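Local coordinates for histone-lysine N-methyltransferase, H3 lysine-9 specific SUVH6 (Arabidopsis thaliana, PDB 6A5K), which transfers methyl groups from S-adenosylmethionine to a lysine of histone H3, and probably reads methylated non-CG DNA through its SRA domain, at residues K57-G62 with N85-H90; G103-A108 with L161-E166; T109-S114 with T169-I174; G194-E199 with L217-G222. The protein carries 1 engineered substitution. All blocks are in the same frame, centred on the assembly; numbering follows the deposited sequence.

Contact 1 of 4, residues K57-G62 with N85-H90; sequences KFLNSG and NILGIH
The carbonyl oxygen of I86 accepts the amide N of L59 over 2.9 Å, nearly along the C=O axis, and F58 CA makes a weaker, longer C-H...O contact with it. The bond falls at the C-terminal end of helix 81-87, which finishes in a Schellman motif with G88 as the C-prime residue. One residue further on, N60 ND2 donates to L87 O over 2.9 Å, with the oxygen practically in the plane of the N60 amide. The loop therefore takes up two successive carbonyls at the helix end. A water adds a polar link, 2.7 Å from L59 O and 2.8 Å from N85 O. The positive phi of G88 suits glycine, and a CB there would clash with N60 CB and lie tight against L59 O. Beside this polar seam lies an apolar one. The phenyl ring of F58 presents a face to the helix, with I86 CA 3.8 Å above the plane over the ring centre in a CH-pi contact. I86 CG1 reaches the far end of the ring at F58 CZ, 3.6 Å away. Helix 5-29 touches the same group through T13 and F17 on I86, while L52 of helix 44-54 meets F58. L59 and L87 run alongside each other and meet where L59 CD1 comes within 3.8 Å of L87 CD2.

Contact 2 of 4, residues G103-A108 with L161-E166; sequences GKAKVA and LATSIE
T163 presents its CB-CG2 side to strand 105-108. With OG1 beside the backbone N and anti to the carbonyl carbon (chi1 -55°), CG2 is left anti to N and lies 3.8 Å from A105 CB and 3.9 Å from V107 CG1, while T163 CB presses on K106 O at 3.2 Å. The V107 and T163 side chains meet at about a right angle. The T163 hydroxyl is engaged elsewhere: OG1 is hydrogen-bonded to L159 O one helical turn back and accepts from a water that also takes the K106 amide, so that a polar bridge skirts the methyl contact at the exposed end of the strand. S164 acts deeper in. Its OG accepts the A108 amide N over 3.1 Å in a bent bond, 135° at the hydrogen, and also lies 3.7 Å from V107 CB. A second water sits 2.6 Å from both A108 O and S164 OG, so the serine oxygen reaches the N-H of A108 directly and its C=O through the water. An alanine in place of S164 would probably leave the A108 N-H without this acceptor and that water without one of its partners. L161 comes in beyond the serine, its CD1 3.6 Å from A108 CB. The segment axes are 97° apart and 5.8 Å at their closest: helix 156-167 packs across one face of the curved beta sheet of the SRA domain, nearly perpendicular to strand 105-113.

Contact 3 of 4, residues T109-S114 with T169-I174; sequences TSIVAS and TPVRVI
S110 and R172 face each other in a parallel strand pair in which the backbones are held closely from T109 to A113. R172 N donates to T109 O and I111 N to R172 O, each over 2.9 Å, I174 N to I111 O over 2.8 Å, and A113 N reaches I174 O over 2.7 Å. On one face I111 CG1 packs 3.9 Å from V173 CG2, the two chains extending together; on the other, V112 CG2 lies 4.2 Å from I174 CB. The looser end is at P170, where a water donates to both T109 O and P170 O, 2.8 Å from each, and joins two acceptors that cannot bond each other. R172 is bent at chi3 (-61°), which turns NE out of the line of the chain; T109 O stands 3.7 Å above the guanidinium plane, over its centre. The guanidinium N-H groups go to I65 O, G67 O and I89 O, tying nearby loops to this strand. T109 and S110 both oppose D98 in a classic beta bulge of strand 97-102 with 105-113. Strand 190-205 flanks 171-176 on its other edge, and L84 of helix 81-87 covers V112 and I174.

Contact 4 of 4, residues G194-E199 with L217-G222; sequences GLYLVE and LRRIPG
L217 and Y196 have the largest buried areas in this antiparallel pairing of the hairpin made by strands 190-205 and 211-219, with I220 next. L217 CB lies 4.0 Å from Y196 CD1, while L217 CD2 approaches V198 CG2 at 4.1 Å, the L217 and V198 side chains lying alongside one another. The Y196 ring turns one face to R219, whose CA stands 3.6 Å above the plane, offset toward the rim; its CB sits over the face in a CH-pi contact, and CG and CD continue towards CZ and OH. Because R219 is extended from CG to NE, with CG anti to its backbone N (chi1 -159°), its aliphatic part lies against the ring while its charged end binds D193 O through NE and P224 O through NH2. An alanine in place of Y196 would probably leave the R219 chain without the ring it lies against and open a gap beside L217 CB. I220 closes the pairing at the other end: its N donates to L195 O over 3.0 Å, and CG1 packs 3.7 Å from L197 CG. Across the strands L197 and R218 form the hydrogen-bonded pair, each N to the other's O. On the face of L197, R218 NE meets E199 OE2 over 2.7 Å in a salt bridge, in the guanidinium plane and syn to the carboxylate but 29° out of its plane; R218 NH1 also pairs with D125. Strand 171-176 lies on the far side of strand 190-205, V173 touching Y196, while strand 126-130 borders 211-219 and helix 156-167 covers V198.

Contacts 2 and 3 are buried, contacts 1 and 4 only partly. Contacts 2 and 3 share strand 105-113, one packing a helix across it and the other pairing it with a parallel strand, and V107 packs against T169 where they meet. Contact 4 continues the same sheet through the V171 N to Y196 O bond, and its V198 packs on S164 and I165 of contact 2. Contact 1 joins a loop to the end of a helix, yet its H90 ND1 bonds S110 OG of contact 3. Contact 4 alone has a salt bridge across its segments; contact 1 mixes a backbone and a side-chain-to-backbone bond, contact 2 has a side-chain-to-backbone bond, contact 3 backbone ones.

Contact 1 of 4, residues K57-G62 with N85-H90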
loop_
_atom_site.group_PDB
_atom_site.type_symbol
_atom_site.label_atom_id
_atom_site.label_comp_id
_atom_site.label_asym_id
_atom_site.label_seq_id
_atom_site.Cartn_x
_atom_site.Cartn_y
_atom_site.Cartn_z
ATOM N N LYS A 57 -8.075 13.017 -15.576
ATOM C CA LYS A 57 -8.038 12.341 -14.279
ATOM C C LYS A 57 -7.330 13.131 -13.176
ATOM O O LYS A 57 -7.317 12.692 -12.027
ATOM C CB LYS A 57 -7.365 10.968 -14.403
ATOM C CG LYS A 57 -8.019 10.042 -15.426
ATOM C CD LYS A 57 -9.452 9.715 -15.049
ATOM C CE LYS A 57 -10.054 8.745 -16.049
ATOM N NZ LYS A 57 -11.517 8.548 -15.862
ATOM N N PHE A 58 -6.722 14.266 -13.513
ATOM C CA PHE A 58 -6.068 15.085 -12.489
ATOM C C PHE A 58 -7.111 15.695 -11.557
ATOM O O PHE A 58 -8.208 16.062 -11.996
ATOM C CB PHE A 58 -5.230 16.204 -13.113
ATOM C CG PHE A 58 -3.845 15.790 -13.520
ATOM C CD1 PHE A 58 -3.608 14.547 -14.085
ATOM C CD2 PHE A 58 -2.780 16.665 -13.368
ATOM C CE1 PHE A 58 -2.332 14.180 -14.472
ATOM C CE2 PHE A 58 -1.502 16.302 -13.755
ATOM C CZ PHE A 58 -1.280 15.053 -14.307
ATOM N N LEU A 59 -6.760 15.811 -10.281
ATOM C CA LEU A 59 -7.631 16.434 -9.289
ATOM C C LEU A 59 -7.142 17.845 -8.977
ATOM O O LEU A 59 -5.936 18.111 -9.013
ATOM C CB LEU A 59 -7.691 15.592 -8.007
ATOM C CG LEU A 59 -8.087 14.116 -8.166
ATOM C CD1 LEU A 59 -8.195 13.399 -6.808
ATOM C CD2 LEU A 59 -9.382 13.975 -8.941
ATOM N N ASN A 60 -8.077 18.744 -8.681
ATOM C CA ASN A 60 -7.744 20.125 -8.329
ATOM C C ASN A 60 -6.862 20.802 -9.377
ATOM O O ASN A 60 -5.996 21.604 -9.042
ATOM C CB ASN A 60 -7.043 20.174 -6.967
ATOM C CG ASN A 60 -7.834 19.481 -5.877
ATOM O OD1 ASN A 60 -8.978 19.841 -5.590
ATOM N ND2 ASN A 60 -7.230 18.475 -5.267
ATOM N N SER A 61 -7.066 20.465 -10.646
ATOM C CA SER A 61 -6.206 20.994 -11.701
ATOM C C SER A 61 -6.597 22.425 -12.045
ATOM O O SER A 61 -7.769 22.796 -11.979
ATOM C CB SER A 61 -6.268 20.123 -12.954
ATOM O OG SER A 61 -7.501 20.289 -13.624
ATOM N N GLY A 62 -5.606 23.227 -12.412
ATOM C CA GLY A 62 -5.846 24.614 -12.761
ATOM C C GLY A 62 -5.990 25.530 -11.558
ATOM O O GLY A 62 -6.217 26.728 -11.721
ATOM N N ASN A 85 1.583 16.344 -8.153
ATOM C CA ASN A 85 0.978 17.199 -9.174
ATOM C C ASN A 85 -0.383 16.673 -9.611
ATOM O O ASN A 85 -1.316 17.445 -9.848
ATOM C CB ASN A 85 1.895 17.334 -10.391
ATOM C CG ASN A 85 1.325 18.268 -11.453
ATOM O OD1 ASN A 85 1.133 19.465 -11.218
ATOM N ND2 ASN A 85 1.057 17.722 -12.632
ATOM N N ILE A 86 -0.498 15.356 -9.711
ATOM C CA ILE A 86 -1.759 14.747 -10.124
ATOM C C ILE A 86 -2.893 15.106 -9.159
ATOM O O ILE A 86 -4.031 15.354 -9.579
ATOM C CB ILE A 86 -1.614 13.218 -10.242
ATOM C CG1 ILE A 86 -0.730 12.888 -11.443
ATOM C CG2 ILE A 86 -2.975 12.554 -10.402
ATOM C CD1 ILE A 86 -0.203 11.470 -11.459
ATOM N N LEU A 87 -2.557 15.187 -7.874
ATOM C CA LEU A 87 -3.531 15.496 -6.826
ATOM C C LEU A 87 -3.659 16.988 -6.524
ATOM O O LEU A 87 -4.563 17.403 -5.793
ATOM C CB LEU A 87 -3.161 14.757 -5.536
ATOM C CG LEU A 87 -3.147 13.229 -5.578
ATOM C CD1 LEU A 87 -2.805 12.654 -4.191
ATOM C CD2 LEU A 87 -4.485 12.714 -6.072
ATOM N N GLY A 88 -2.760 17.791 -7.084
ATOM C CA GLY A 88 -2.751 19.219 -6.818
ATOM C C GLY A 88 -2.225 19.573 -5.436
ATOM O O GLY A 88 -2.515 20.646 -4.908
ATOM N N ILE A 89 -1.457 18.665 -4.842
ATOM C CA ILE A 89 -0.837 18.905 -3.538
ATOM C C ILE A 89 0.342 19.865 -3.673
ATOM O O ILE A 89 0.562 20.744 -2.835
ATOM C CB ILE A 89 -0.325 17.591 -2.901
ATOM C CG1 ILE A 89 -1.488 16.655 -2.574
ATOM C CG2 ILE A 89 0.490 17.874 -1.642
ATOM C CD1 ILE A 89 -1.034 15.297 -2.093
ATOM N N HIS A 90 1.108 19.654 -4.734
ATOM C CA HIS A 90 2.344 20.379 -4.996
ATOM C C HIS A 90 2.532 20.347 -6.503
ATOM O O HIS A 90 2.681 19.273 -7.084
ATOM C CB HIS A 90 3.524 19.731 -4.261
ATOM C CG HIS A 90 4.808 20.497 -4.360
ATOM N ND1 HIS A 90 5.089 21.583 -3.555
ATOM C CD2 HIS A 90 5.900 20.314 -5.137
ATOM C CE1 HIS A 90 6.295 22.040 -3.841
ATOM N NE2 HIS A 90 6.808 21.293 -4.803
HETATM O O HOH W 1 -3.748 18.545 -10.526
#

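Contact 2 of 4, residues G103-A108 with L161-E166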
loop_
_atom_site.group_PDB
_atom_site.type_symbol
_atom_site.label_atom_id
_atom_site.label_comp_id
_atom_site.label_asym_id
_atom_site.label_seq_id
_atom_site.Cartn_x
_atom_site.Cartn_y
_atom_site.Cartn_z
ATOM N N GLY A 103 -3.751 38.219 -1.826
ATOM C CA GLY A 103 -3.893 39.663 -1.782
ATOM C C GLY A 103 -3.007 40.263 -2.856
ATOM O O GLY A 103 -3.085 39.867 -4.018
ATOM N N LYS A 104 -2.156 41.206 -2.463
ATOM C CA LYS A 104 -1.186 41.804 -3.373
ATOM C C LYS A 104 0.102 41.003 -3.406
ATOM O O LYS A 104 1.007 41.292 -4.187
ATOM C CB LYS A 104 -0.865 43.239 -2.962
ATOM C CG LYS A 104 -1.978 44.235 -3.175
ATOM C CD LYS A 104 -1.491 45.615 -2.782
ATOM C CE LYS A 104 -2.446 46.700 -3.217
ATOM N NZ LYS A 104 -2.652 46.718 -4.693
ATOM N N ALA A 105 0.186 40.000 -2.545
ATOM C CA ALA A 105 1.415 39.247 -2.398
ATOM C C ALA A 105 1.289 37.823 -2.927
ATOM O O ALA A 105 0.301 37.459 -3.572
ATOM C CB ALA A 105 1.833 39.226 -0.937
ATOM N N LYS A 106 2.319 37.034 -2.660
ATOM C CA LYS A 106 2.271 35.603 -2.896
ATOM C C LYS A 106 2.756 34.915 -1.637
ATOM O O LYS A 106 3.685 35.394 -0.988
ATOM C CB LYS A 106 3.125 35.208 -4.103
ATOM C CG LYS A 106 2.588 35.723 -5.430
ATOM C CD LYS A 106 3.653 35.697 -6.512
ATOM C CE LYS A 106 3.090 36.163 -7.852
ATOM N NZ LYS A 106 4.151 36.328 -8.886
ATOM N N VAL A 107 2.104 33.816 -1.273
ATOM C CA VAL A 107 2.525 33.040 -0.120
ATOM C C VAL A 107 2.735 31.607 -0.560
ATOM O O VAL A 107 2.117 31.155 -1.525
ATOM C CB VAL A 107 1.498 33.082 1.030
ATOM C CG1 VAL A 107 1.329 34.510 1.545
ATOM C CG2 VAL A 107 0.159 32.482 0.590
ATOM N N ALA A 108 3.618 30.898 0.135
ATOM C CA ALA A 108 3.850 29.494 -0.175
ATOM C C ALA A 108 2.612 28.664 0.122
ATOM O O ALA A 108 1.907 28.910 1.102
ATOM C CB ALA A 108 5.031 28.961 0.606
ATOM N N LEU A 161 7.724 32.150 0.532
ATOM C CA LEU A 161 7.885 31.510 1.831
ATOM C C LEU A 161 8.147 32.572 2.897
ATOM O O LEU A 161 7.632 32.484 4.014
ATOM C CB LEU A 161 9.018 30.481 1.781
ATOM C CG LEU A 161 9.068 29.332 2.793
ATOM C CD1 LEU A 161 7.712 28.647 2.967
ATOM C CD2 LEU A 161 10.137 28.323 2.372
ATOM N N ALA A 162 8.937 33.585 2.540
ATOM C CA ALA A 162 9.187 34.704 3.445
ATOM C C ALA A 162 7.895 35.460 3.762
ATOM O O ALA A 162 7.661 35.862 4.900
ATOM C CB ALA A 162 10.222 35.642 2.851
ATOM N N THR A 163 7.050 35.641 2.751
ATOM C CA THR A 163 5.780 36.339 2.925
ATOM C C THR A 163 4.813 35.539 3.797
ATOM O O THR A 163 3.990 36.110 4.527
ATOM C CB THR A 163 5.134 36.637 1.556
ATOM O OG1 THR A 163 6.065 37.367 0.747
ATOM C CG2 THR A 163 3.846 37.449 1.708
ATOM N N SER A 164 4.921 34.212 3.731
ATOM C CA SER A 164 4.118 33.348 4.598
ATOM C C SER A 164 4.292 33.705 6.074
ATOM O O SER A 164 3.355 33.591 6.861
ATOM C CB SER A 164 4.473 31.871 4.379
ATOM O OG SER A 164 3.960 31.392 3.146
ATOM N N ILE A 165 5.499 34.131 6.440
ATOM C CA ILE A 165 5.783 34.574 7.803
ATOM C C ILE A 165 4.896 35.748 8.208
ATOM O O ILE A 165 4.280 35.742 9.279
ATOM C CB ILE A 165 7.258 34.990 7.963
ATOM C CG1 ILE A 165 8.178 33.813 7.637
ATOM C CG2 ILE A 165 7.528 35.503 9.374
ATOM C CD1 ILE A 165 9.650 34.176 7.608
ATOM N N GLU A 166 4.829 36.751 7.340
ATOM C CA GLU A 166 4.039 37.947 7.634
ATOM C C GLU A 166 2.547 37.655 7.639
ATOM O O GLU A 166 1.819 38.182 8.479
ATOM C CB GLU A 166 4.325 39.068 6.633
ATOM C CG GLU A 166 5.777 39.216 6.238
ATOM C CD GLU A 166 5.949 40.062 4.986
ATOM O OE1 GLU A 166 4.974 40.737 4.582
ATOM O OE2 GLU A 166 7.060 40.063 4.415
HETATM O O HOH W 2 4.793 38.571 -1.839
HETATM O O HOH W 3 1.622 30.235 3.326
#

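Contact 3 of 4, residues T109-S114 with T169-I174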
loop_
_atom_site.group_PDB
_atom_site.type_symbol
_atom_site.label_atom_id
_atom_site.label_comp_id
_atom_site.label_asym_id
_atom_site.label_seq_id
_atom_site.Cartn_x
_atom_site.Cartn_y
_atom_site.Cartn_z
ATOM N N THR A 109 2.357 27.670 -0.719
ATOM C CA THR A 109 1.279 26.730 -0.466
ATOM C C THR A 109 1.853 25.406 0.013
ATOM O O THR A 109 1.251 24.717 0.842
ATOM C CB THR A 109 0.439 26.485 -1.717
ATOM O OG1 THR A 109 1.310 26.129 -2.798
ATOM C CG2 THR A 109 -0.354 27.746 -2.085
ATOM N N SER A 110 3.017 25.039 -0.516
ATOM C CA SER A 110 3.578 23.741 -0.140
ATOM C C SER A 110 5.070 23.673 -0.391
ATOM O O SER A 110 5.577 24.347 -1.274
ATOM C CB SER A 110 2.876 22.611 -0.900
ATOM O OG SER A 110 3.083 22.753 -2.292
ATOM N N ILE A 111 5.778 22.874 0.401
ATOM C CA ILE A 111 7.192 22.641 0.154
ATOM C C ILE A 111 7.517 21.154 0.212
ATOM O O ILE A 111 6.902 20.400 0.968
ATOM C CB ILE A 111 8.102 23.390 1.167
ATOM C CG1 ILE A 111 7.849 22.907 2.598
ATOM C CG2 ILE A 111 7.905 24.900 1.051
ATOM C CD1 ILE A 111 8.728 23.600 3.651
ATOM N N VAL A 112 8.484 20.738 -0.598
ATOM C CA VAL A 112 9.018 19.389 -0.485
ATOM C C VAL A 112 10.365 19.474 0.219
ATOM O O VAL A 112 11.299 20.084 -0.296
ATOM C CB VAL A 112 9.179 18.705 -1.851
ATOM C CG1 VAL A 112 9.726 17.284 -1.666
ATOM C CG2 VAL A 112 7.856 18.673 -2.585
ATOM N N ALA A 113 10.455 18.869 1.400
ATOM C CA ALA A 113 11.620 19.047 2.259
ATOM C C ALA A 113 12.422 17.765 2.420
ATOM O O ALA A 113 11.860 16.687 2.584
ATOM C CB ALA A 113 11.189 19.564 3.620
ATOM N N SER A 114 13.741 17.895 2.375
ATOM C CA SER A 114 14.632 16.754 2.549
ATOM C C SER A 114 15.056 16.609 4.007
ATOM O O SER A 114 14.247 16.247 4.867
ATOM C CB SER A 114 15.862 16.894 1.656
ATOM O OG SER A 114 16.901 16.042 2.091
ATOM N N THR A 169 0.094 32.317 7.036
ATOM C CA THR A 169 -0.736 31.381 6.289
ATOM C C THR A 169 -0.113 29.984 6.303
ATOM O O THR A 169 1.109 29.850 6.356
ATOM C CB THR A 169 -0.927 31.860 4.843
ATOM O OG1 THR A 169 0.333 32.305 4.328
ATOM C CG2 THR A 169 -1.918 33.013 4.793
ATOM N N PRO A 170 -0.953 28.935 6.259
ATOM C CA PRO A 170 -0.430 27.569 6.382
ATOM C C PRO A 170 0.381 27.109 5.165
ATOM O O PRO A 170 0.154 27.564 4.041
ATOM C CB PRO A 170 -1.701 26.725 6.542
ATOM C CG PRO A 170 -2.747 27.501 5.806
ATOM C CD PRO A 170 -2.418 28.950 6.079
ATOM N N VAL A 171 1.326 26.207 5.413
ATOM C CA VAL A 171 2.164 25.631 4.371
ATOM C C VAL A 171 2.135 24.106 4.490
ATOM O O VAL A 171 2.420 23.559 5.560
ATOM C CB VAL A 171 3.630 26.131 4.474
ATOM C CG1 VAL A 171 4.514 25.460 3.416
ATOM C CG2 VAL A 171 3.697 27.652 4.354
ATOM N N ARG A 172 1.786 23.413 3.410
ATOM C CA ARG A 172 1.850 21.951 3.431
ATOM C C ARG A 172 3.298 21.490 3.346
ATOM O O ARG A 172 4.047 21.932 2.479
ATOM C CB ARG A 172 1.038 21.336 2.285
ATOM C CG ARG A 172 -0.465 21.463 2.440
ATOM C CD ARG A 172 -1.221 20.758 1.300
ATOM N NE ARG A 172 -0.889 21.324 -0.006
ATOM C CZ ARG A 172 -1.413 22.445 -0.496
ATOM N NH1 ARG A 172 -2.291 23.139 0.214
ATOM N NH2 ARG A 172 -1.045 22.883 -1.694
ATOM N N VAL A 173 3.700 20.597 4.242
ATOM C CA VAL A 173 5.042 20.051 4.167
ATOM C C VAL A 173 5.020 18.602 3.676
ATOM O O VAL A 173 4.384 17.736 4.280
ATOM C CB VAL A 173 5.755 20.137 5.532
ATOM C CG1 VAL A 173 7.027 19.290 5.535
ATOM C CG2 VAL A 173 6.073 21.594 5.862
ATOM N N ILE A 174 5.681 18.370 2.545
ATOM C CA ILE A 174 5.896 17.025 2.024
ATOM C C ILE A 174 7.353 16.670 2.301
ATOM O O ILE A 174 8.276 17.324 1.803
ATOM C CB ILE A 174 5.584 16.910 0.513
ATOM C CG1 ILE A 174 4.101 17.191 0.229
ATOM C CG2 ILE A 174 5.938 15.527 -0.020
ATOM C CD1 ILE A 174 3.787 18.656 -0.005
HETATM O O HOH W 4 -0.951 25.565 2.367
#

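Contact 4 of 4, residues G194-E199 with L217-G222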
loop_
_atom_site.group_PDB
_atom_site.type_symbol
_atom_site.label_atom_id
_atom_site.label_comp_id
_atom_site.label_asym_id
_atom_site.label_seq_id
_atom_site.Cartn_x
_atom_site.Cartn_y
_atom_site.Cartn_z
ATOM N N GLY A 194 1.696 17.324 6.990
ATOM C CA GLY A 194 0.684 18.243 7.475
ATOM C C GLY A 194 0.995 19.716 7.282
ATOM O O GLY A 194 1.831 20.100 6.457
ATOM N N LEU A 195 0.310 20.541 8.069
ATOM C CA LEU A 195 0.366 21.986 7.918
ATOM C C LEU A 195 1.303 22.636 8.922
ATOM O O LEU A 195 1.316 22.282 10.101
ATOM C CB LEU A 195 -1.033 22.587 8.059
ATOM C CG LEU A 195 -2.072 22.111 7.044
ATOM C CD1 LEU A 195 -3.404 22.803 7.297
ATOM C CD2 LEU A 195 -1.595 22.372 5.634
ATOM N N TYR A 196 2.085 23.594 8.434
ATOM C CA TYR A 196 3.069 24.295 9.246
ATOM C C TYR A 196 2.910 25.804 9.082
ATOM O O TYR A 196 2.323 26.272 8.103
ATOM C CB TYR A 196 4.495 23.894 8.852
ATOM C CG TYR A 196 4.939 22.511 9.285
ATOM C CD1 TYR A 196 6.014 22.352 10.151
ATOM C CD2 TYR A 196 4.299 21.365 8.812
ATOM C CE1 TYR A 196 6.438 21.093 10.548
ATOM C CE2 TYR A 196 4.714 20.103 9.201
ATOM C CZ TYR A 196 5.784 19.971 10.065
ATOM O OH TYR A 196 6.201 18.717 10.459
ATOM N N LEU A 197 3.445 26.555 10.038
ATOM C CA LEU A 197 3.561 27.998 9.902
ATOM C C LEU A 197 5.033 28.353 9.764
ATOM O O LEU A 197 5.888 27.708 10.373
ATOM C CB LEU A 197 2.947 28.723 11.103
ATOM C CG LEU A 197 1.428 28.612 11.281
ATOM C CD1 LEU A 197 0.972 29.300 12.562
ATOM C CD2 LEU A 197 0.690 29.189 10.080
ATOM N N VAL A 198 5.335 29.371 8.965
ATOM C CA VAL A 198 6.710 29.841 8.837
ATOM C C VAL A 198 6.970 30.945 9.872
ATOM O O VAL A 198 6.260 31.948 9.918
ATOM C CB VAL A 198 7.002 30.362 7.412
ATOM C CG1 VAL A 198 8.500 30.385 7.156
ATOM C CG2 VAL A 198 6.296 29.479 6.365
ATOM N N GLU A 199 7.987 30.747 10.703
ATOM C CA GLU A 199 8.234 31.624 11.847
ATOM C C GLU A 199 9.302 32.676 11.576
ATOM O O GLU A 199 9.182 33.822 12.010
ATOM C CB GLU A 199 8.637 30.796 13.071
ATOM C CG GLU A 199 7.552 29.861 13.573
ATOM C CD GLU A 199 7.933 29.168 14.866
ATOM O OE1 GLU A 199 9.129 28.859 15.049
ATOM O OE2 GLU A 199 7.035 28.935 15.703
ATOM N N LEU A 217 10.094 26.448 10.245
ATOM C CA LEU A 217 8.657 26.211 10.276
ATOM C C LEU A 217 8.281 25.427 11.525
ATOM O O LEU A 217 9.067 24.622 12.021
ATOM C CB LEU A 217 8.192 25.453 9.030
ATOM C CG LEU A 217 8.368 26.112 7.657
ATOM C CD1 LEU A 217 9.794 25.951 7.140
ATOM C CD2 LEU A 217 7.362 25.561 6.648
ATOM N N ARG A 218 7.076 25.668 12.032
ATOM C CA ARG A 218 6.577 24.939 13.191
ATOM C C ARG A 218 5.194 24.367 12.895
ATOM O O ARG A 218 4.316 25.058 12.374
ATOM C CB ARG A 218 6.534 25.836 14.436
ATOM C CG ARG A 218 6.110 25.100 15.700
ATOM C CD ARG A 218 6.028 26.039 16.905
ATOM N NE ARG A 218 7.303 26.699 17.176
ATOM C CZ ARG A 218 8.235 26.222 17.995
ATOM N NH1 ARG A 218 8.040 25.072 18.627
ATOM N NH2 ARG A 218 9.364 26.892 18.182
ATOM N N ARG A 219 5.017 23.098 13.236
ATOM C CA ARG A 219 3.782 22.389 12.939
ATOM C C ARG A 219 2.600 22.966 13.709
ATOM O O ARG A 219 2.694 23.235 14.906
ATOM C CB ARG A 219 3.948 20.905 13.257
ATOM C CG ARG A 219 2.964 19.996 12.545
ATOM C CD ARG A 219 3.416 18.557 12.665
ATOM N NE ARG A 219 2.622 17.649 11.846
ATOM C CZ ARG A 219 1.742 16.777 12.331
ATOM N NH1 ARG A 219 1.537 16.688 13.638
ATOM N NH2 ARG A 219 1.074 15.982 11.508
ATOM N N ILE A 220 1.489 23.164 13.011
ATOM C CA ILE A 220 0.276 23.673 13.639
ATOM C C ILE A 220 -0.319 22.623 14.576
ATOM O O ILE A 220 -0.547 21.489 14.170
ATOM C CB ILE A 220 -0.761 24.091 12.577
ATOM C CG1 ILE A 220 -0.245 25.303 11.792
ATOM C CG2 ILE A 220 -2.111 24.395 13.219
ATOM C CD1 ILE A 220 -1.037 25.588 10.544
ATOM N N PRO A 221 -0.553 23.002 15.843
ATOM C CA PRO A 221 -1.093 22.084 16.854
ATOM C C PRO A 221 -2.434 21.494 16.449
ATOM O O PRO A 221 -3.152 22.104 15.656
ATOM C CB PRO A 221 -1.248 22.975 18.092
ATOM C CG PRO A 221 -0.268 24.079 17.885
ATOM C CD PRO A 221 -0.241 24.325 16.411
ATOM N N GLY A 222 -2.748 20.311 16.969
ATOM C CA GLY A 222 -4.054 19.707 16.768
ATOM C C GLY A 222 -4.151 18.676 15.656
ATOM O O GLY A 222 -5.226 18.126 15.414
#